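PDB 3VF1: 11R-lipoxygenase from Gersemia fruticosa, which probably catalyses, with a non-heme iron, the insertion of both atoms of molecular oxygen into polyunsaturated fatty acids, in a manner regulated by calcium. Local coordinates for residues F204-A209 with V626-A631; E230-L235 with H620-M625. One frame throughout, in Å; residues are numbered along the deposited sequence.

Interaction 1 of 2, residues F204-A209 with V626-A631; sequences FRVGLA and VSVVNA
Val-206 turns its two methyl groups to two different residues of the helix that carries 626-631. CG2 meets CG2 of Val-628 at 3.9 Å, the two side chains crossing at about a right angle, while CG1 rests against Ser-627, 3.9 Å from OG and 4.0 Å from CB. The split follows from the first torsion of Val-206: with chi1 at -166°, CG1 lies opposite the backbone N and CG2 beside it, one branch for each neighbour. One turn further along the helix, Phe-204 brings an edge of its ring to Ala-631, whose CB sits near the ring plane, 4.0 Å from CD1. Helix 619-632 belongs to the mainly helical lipoxygenase domain, where iron is bound by His-392, His-397, His-575, Asn-579 and the C-terminal Ile-698. The Phe-204 side chain comes within about 5 Å of that of Ile-698 and about 7 Å of the iron, and it also packs on Ile-431 and Leu-434 of helix 428-438, so this end of the contact borders the metal site. The polar link is indirect. One water donates to O of Arg-205 at 2.6 Å and accepts from OG of Ser-627 at 3.1 Å, joining the loop backbone to the helix. Beyond Val-206, Gly-207 takes the N-cap position of helix 208-213, its N hydrogen-bonded to OD2 of Asp-210.

Interaction 2 of 2, residues E230-L235 with H620-M625; sequences EDFRQL and HQAVTM
The 3-10 turns of 230-235 come nearest to 620-625, on helix 619-632, at Leu-235 and Val-623, whose CA atoms lie 6.7 Å apart. Leu-235 aims its side chain at the helix and forks over two consecutive residues. CD1 presses on CB of Ala-622 at 3.6 Å and also lies 3.7 Å from that residue's carbonyl O; CD2 meets CG2 of Val-623, likewise at 3.6 Å, with the two side chains meeting at a slant. Chi1 of -60° and an extended chi2 of -178° carry the fork out to the helix. Within the catalytic domain of the lipoxygenase fold, this packing ties the region between helices 208-213 and 247-250 to helix 619-632, distant in sequence and away from the iron. From the other segment's side, the methyl of Ala-622 is shared: the Phe-232 ring arrives edge first, CE1 4.0 Å from CB and the methyl in the ring plane. Around that ring are Trp-226 and His-589, the latter with its plane only about 15° from that of Phe-232. Inside the helix, OG1 of Thr-624 donates to O of His-620 at 3.1 Å, while N of Thr-624 reaches the same oxygen from the opposite face of the carbonyl plane.

Both contacts use helix 619-632, interaction 2 on its earlier turns and interaction 1 on its later ones, with centres 12 Å apart. They merge where CD1 of Leu-235 packs on CG2 of Val-626, 3.8 Å away, and where Val-206 touches the methyl of Thr-624. Every touching residue of interaction 2 is buried and its side-chain contacts are all apolar. Interaction 1 is mixed: Phe-204, Val-628 and Ala-631 are buried, Phe-204 beside the iron site, whereas Val-206 and Ser-627 are partly exposed, and there a water bridge joins the segments. A ring edge set against an alanine methyl recurs in both, but interaction 2 lies away from the metal.

Interaction 1 of 2, residues F204-A209 with V626-A631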
loop_
_atom_site.group_PDB
_atom_site.type_symbol
_atom_site.label_atom_id
_atom_site.label_comp_id
_atom_site.label_asym_id
_atom_site.label_seq_id
_atom_site.Cartn_x
_atom_site.Cartn_y
_atom_site.Cartn_z
ATOM N N PHE A 204 -6.075 11.666 10.373
ATOM C CA PHE A 204 -6.483 12.352 9.151
ATOM C C PHE A 204 -7.464 13.489 9.417
ATOM O O PHE A 204 -8.020 14.070 8.483
ATOM C CB PHE A 204 -7.091 11.357 8.164
ATOM C CG PHE A 204 -6.186 10.205 7.836
ATOM C CD1 PHE A 204 -4.813 10.312 8.006
ATOM C CD2 PHE A 204 -6.706 9.014 7.363
ATOM C CE1 PHE A 204 -3.979 9.252 7.708
ATOM C CE2 PHE A 204 -5.876 7.950 7.063
ATOM C CZ PHE A 204 -4.511 8.070 7.235
ATOM N N ARG A 205 -7.684 13.803 10.688
ATOM C CA ARG A 205 -8.465 14.977 11.042
ATOM C C ARG A 205 -7.550 16.187 10.912
ATOM O O ARG A 205 -6.432 16.181 11.426
ATOM C CB ARG A 205 -9.010 14.864 12.467
ATOM C CG ARG A 205 -7.981 15.138 13.552
ATOM C CD ARG A 205 -8.538 14.837 14.932
ATOM N NE ARG A 205 -7.838 15.576 15.978
ATOM C CZ ARG A 205 -8.061 15.431 17.281
ATOM N NH1 ARG A 205 -8.966 14.563 17.717
ATOM N NH2 ARG A 205 -7.374 16.156 18.151
ATOM N N VAL A 206 -8.015 17.216 10.213
ATOM C CA VAL A 206 -7.185 18.383 9.949
ATOM C C VAL A 206 -7.794 19.629 10.580
ATOM O O VAL A 206 -8.174 20.572 9.884
ATOM C CB VAL A 206 -7.002 18.614 8.438
ATOM C CG1 VAL A 206 -5.873 19.599 8.197
ATOM C CG2 VAL A 206 -6.721 17.298 7.729
ATOM N N GLY A 207 -7.883 19.623 11.906
ATOM C CA GLY A 207 -8.425 20.750 12.639
ATOM C C GLY A 207 -7.341 21.712 13.079
ATOM O O GLY A 207 -6.182 21.586 12.683
ATOM N N LEU A 208 -7.724 22.678 13.907
ATOM C CA LEU A 208 -6.803 23.701 14.384
ATOM C C LEU A 208 -5.606 23.085 15.102
ATOM O O LEU A 208 -4.473 23.533 14.932
ATOM C CB LEU A 208 -7.534 24.661 15.323
ATOM C CG LEU A 208 -6.711 25.801 15.923
ATOM C CD1 LEU A 208 -6.139 26.694 14.832
ATOM C CD2 LEU A 208 -7.564 26.606 16.887
ATOM N N ALA A 209 -5.865 22.055 15.901
ATOM C CA ALA A 209 -4.817 21.417 16.691
ATOM C C ALA A 209 -3.775 20.748 15.799
ATOM O O ALA A 209 -2.605 20.632 16.174
ATOM C CB ALA A 209 -5.427 20.401 17.645
ATOM N N VAL A 626 -0.155 19.643 3.675
ATOM C CA VAL A 626 1.060 19.267 4.392
ATOM C C VAL A 626 0.727 18.440 5.628
ATOM O O VAL A 626 1.444 17.500 5.967
ATOM C CB VAL A 626 1.875 20.506 4.816
ATOM C CG1 VAL A 626 2.987 20.113 5.781
ATOM C CG2 VAL A 626 2.448 21.203 3.593
ATOM N N SER A 627 -0.363 18.795 6.300
ATOM C CA SER A 627 -0.813 18.051 7.469
ATOM C C SER A 627 -1.192 16.630 7.067
ATOM O O SER A 627 -0.877 15.669 7.769
ATOM C CB SER A 627 -2.012 18.751 8.115
ATOM O OG SER A 627 -2.406 18.096 9.309
ATOM N N VAL A 628 -1.867 16.507 5.929
ATOM C CA VAL A 628 -2.293 15.207 5.424
ATOM C C VAL A 628 -1.100 14.364 4.988
ATOM O O VAL A 628 -0.941 13.226 5.431
ATOM C CB VAL A 628 -3.268 15.363 4.242
ATOM C CG1 VAL A 628 -3.408 14.050 3.477
ATOM C CG2 VAL A 628 -4.624 15.847 4.740
ATOM N N VAL A 629 -0.263 14.923 4.120
ATOM C CA VAL A 629 0.911 14.211 3.623
ATOM C C VAL A 629 1.822 13.790 4.772
ATOM O O VAL A 629 2.422 12.718 4.738
ATOM C CB VAL A 629 1.713 15.072 2.631
ATOM C CG1 VAL A 629 3.087 14.460 2.375
ATOM C CG2 VAL A 629 0.948 15.225 1.329
ATOM N N ASN A 630 1.922 14.637 5.789
ATOM C CA ASN A 630 2.724 14.319 6.960
ATOM C C ASN A 630 2.140 13.121 7.704
ATOM O O ASN A 630 2.873 12.315 8.276
ATOM C CB ASN A 630 2.811 15.529 7.891
ATOM C CG ASN A 630 3.666 15.264 9.113
ATOM O OD1 ASN A 630 4.893 15.195 9.022
ATOM N ND2 ASN A 630 3.024 15.124 10.270
ATOM N N ALA A 631 0.815 13.008 7.680
ATOM C CA ALA A 631 0.127 11.896 8.325
ATOM C C ALA A 631 0.258 10.610 7.512
ATOM O O ALA A 631 0.538 9.548 8.065
ATOM C CB ALA A 631 -1.339 12.237 8.534
HETATM O O HOH W 1 -4.394 15.815 9.932
#

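Interaction 2 of 2, residues E230-L235 with H620-M625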
loop_
_atom_site.group_PDB
_atom_site.type_symbol
_atom_site.label_atom_id
_atom_site.label_comp_id
_atom_site.label_asym_id
_atom_site.label_seq_id
_atom_site.Cartn_x
_atom_site.Cartn_y
_atom_site.Cartn_z
ATOM N N GLU A 230 8.035 31.354 -3.442
ATOM C CA GLU A 230 9.056 30.954 -2.480
ATOM C C GLU A 230 8.509 30.858 -1.059
ATOM O O GLU A 230 9.135 30.249 -0.192
ATOM C CB GLU A 230 10.231 31.931 -2.517
ATOM C CG GLU A 230 10.886 32.053 -3.882
ATOM C CD GLU A 230 11.273 30.707 -4.462
ATOM O OE1 GLU A 230 12.412 30.257 -4.218
ATOM O OE2 GLU A 230 10.437 30.097 -5.163
ATOM N N ASP A 231 7.343 31.452 -0.822
ATOM C CA ASP A 231 6.758 31.465 0.516
ATOM C C ASP A 231 6.180 30.110 0.920
ATOM O O ASP A 231 5.888 29.883 2.095
ATOM C CB ASP A 231 5.678 32.543 0.622
ATOM C CG ASP A 231 6.260 33.941 0.752
ATOM O OD1 ASP A 231 7.443 34.066 1.132
ATOM O OD2 ASP A 231 5.530 34.915 0.480
ATOM N N PHE A 232 6.009 29.213 -0.045
ATOM C CA PHE A 232 5.542 27.866 0.259
ATOM C C PHE A 232 6.535 27.129 1.157
ATOM O O PHE A 232 6.174 26.169 1.835
ATOM C CB PHE A 232 5.299 27.069 -1.025
ATOM C CG PHE A 232 3.968 27.348 -1.667
ATOM C CD1 PHE A 232 2.799 26.862 -1.103
ATOM C CD2 PHE A 232 3.885 28.088 -2.834
ATOM C CE1 PHE A 232 1.572 27.115 -1.688
ATOM C CE2 PHE A 232 2.660 28.341 -3.425
ATOM C CZ PHE A 232 1.502 27.855 -2.850
ATOM N N ARG A 233 7.783 27.588 1.163
ATOM C CA ARG A 233 8.816 26.999 2.011
ATOM C C ARG A 233 8.526 27.227 3.495
ATOM O O ARG A 233 9.146 26.602 4.356
ATOM C CB ARG A 233 10.188 27.577 1.655
ATOM C CG ARG A 233 10.663 27.224 0.254
ATOM C CD ARG A 233 11.678 28.231 -0.267
ATOM N NE ARG A 233 13.041 27.955 0.185
ATOM C CZ ARG A 233 14.002 27.416 -0.568
ATOM N NH1 ARG A 233 13.776 27.083 -1.833
ATOM N NH2 ARG A 233 15.206 27.212 -0.054
ATOM N N GLN A 234 7.586 28.120 3.790
ATOM C CA GLN A 234 7.203 28.400 5.170
ATOM C C GLN A 234 6.520 27.199 5.813
ATOM O O GLN A 234 6.504 27.067 7.037
ATOM C CB GLN A 234 6.263 29.605 5.230
ATOM C CG GLN A 234 6.901 30.923 4.831
ATOM C CD GLN A 234 5.926 32.081 4.895
ATOM O OE1 GLN A 234 4.855 31.973 5.492
ATOM N NE2 GLN A 234 6.291 33.199 4.276
ATOM N N LEU A 235 5.956 26.325 4.986
ATOM C CA LEU A 235 5.209 25.177 5.482
ATOM C C LEU A 235 6.128 24.088 6.024
ATOM O O LEU A 235 5.674 23.170 6.709
ATOM C CB LEU A 235 4.318 24.608 4.377
ATOM C CG LEU A 235 3.278 25.580 3.816
ATOM C CD1 LEU A 235 2.409 24.903 2.772
ATOM C CD2 LEU A 235 2.423 26.150 4.937
ATOM N N HIS A 620 -4.576 28.357 3.921
ATOM C CA HIS A 620 -5.246 27.296 4.666
ATOM C C HIS A 620 -5.203 25.971 3.913
ATOM O O HIS A 620 -4.952 24.920 4.501
ATOM C CB HIS A 620 -6.699 27.672 4.954
ATOM C CG HIS A 620 -7.495 26.566 5.574
ATOM N ND1 HIS A 620 -7.492 26.316 6.929
ATOM C CD2 HIS A 620 -8.316 25.639 5.023
ATOM C CE1 HIS A 620 -8.280 25.287 7.188
ATOM N NE2 HIS A 620 -8.790 24.857 6.047
ATOM N N GLN A 621 -5.449 26.029 2.608
ATOM C CA GLN A 621 -5.488 24.830 1.777
ATOM C C GLN A 621 -4.122 24.156 1.720
ATOM O O GLN A 621 -4.023 22.928 1.776
ATOM C CB GLN A 621 -5.950 25.177 0.360
ATOM C CG GLN A 621 -7.408 25.595 0.259
ATOM C CD GLN A 621 -7.754 26.169 -1.102
ATOM O OE1 GLN A 621 -6.880 26.659 -1.818
ATOM N NE2 GLN A 621 -9.030 26.104 -1.468
ATOM N N ALA A 622 -3.071 24.963 1.612
ATOM C CA ALA A 622 -1.716 24.441 1.493
ATOM C C ALA A 622 -1.277 23.750 2.781
ATOM O O ALA A 622 -0.626 22.707 2.743
ATOM C CB ALA A 622 -0.752 25.555 1.131
ATOM N N VAL A 623 -1.635 24.331 3.921
ATOM C CA VAL A 623 -1.306 23.732 5.211
ATOM C C VAL A 623 -2.050 22.411 5.378
ATOM O O VAL A 623 -1.505 21.443 5.910
ATOM C CB VAL A 623 -1.669 24.660 6.385
ATOM C CG1 VAL A 623 -1.424 23.959 7.714
ATOM C CG2 VAL A 623 -0.871 25.951 6.313
ATOM N N THR A 624 -3.299 22.377 4.924
ATOM C CA THR A 624 -4.108 21.169 5.013
ATOM C C THR A 624 -3.418 20.011 4.306
ATOM O O THR A 624 -3.409 18.886 4.806
ATOM C CB THR A 624 -5.508 21.372 4.402
ATOM O OG1 THR A 624 -6.269 22.265 5.225
ATOM C CG2 THR A 624 -6.247 20.042 4.289
ATOM N N MET A 625 -2.832 20.287 3.145
ATOM C CA MET A 625 -2.166 19.248 2.370
ATOM C C MET A 625 -0.928 18.732 3.095
ATOM O O MET A 625 -0.679 17.529 3.125
ATOM C CB MET A 625 -1.776 19.770 0.986
ATOM C CG MET A 625 -1.154 18.707 0.091
ATOM S SD MET A 625 -2.206 17.247 -0.061
ATOM C CE MET A 625 -1.228 16.225 -1.160
#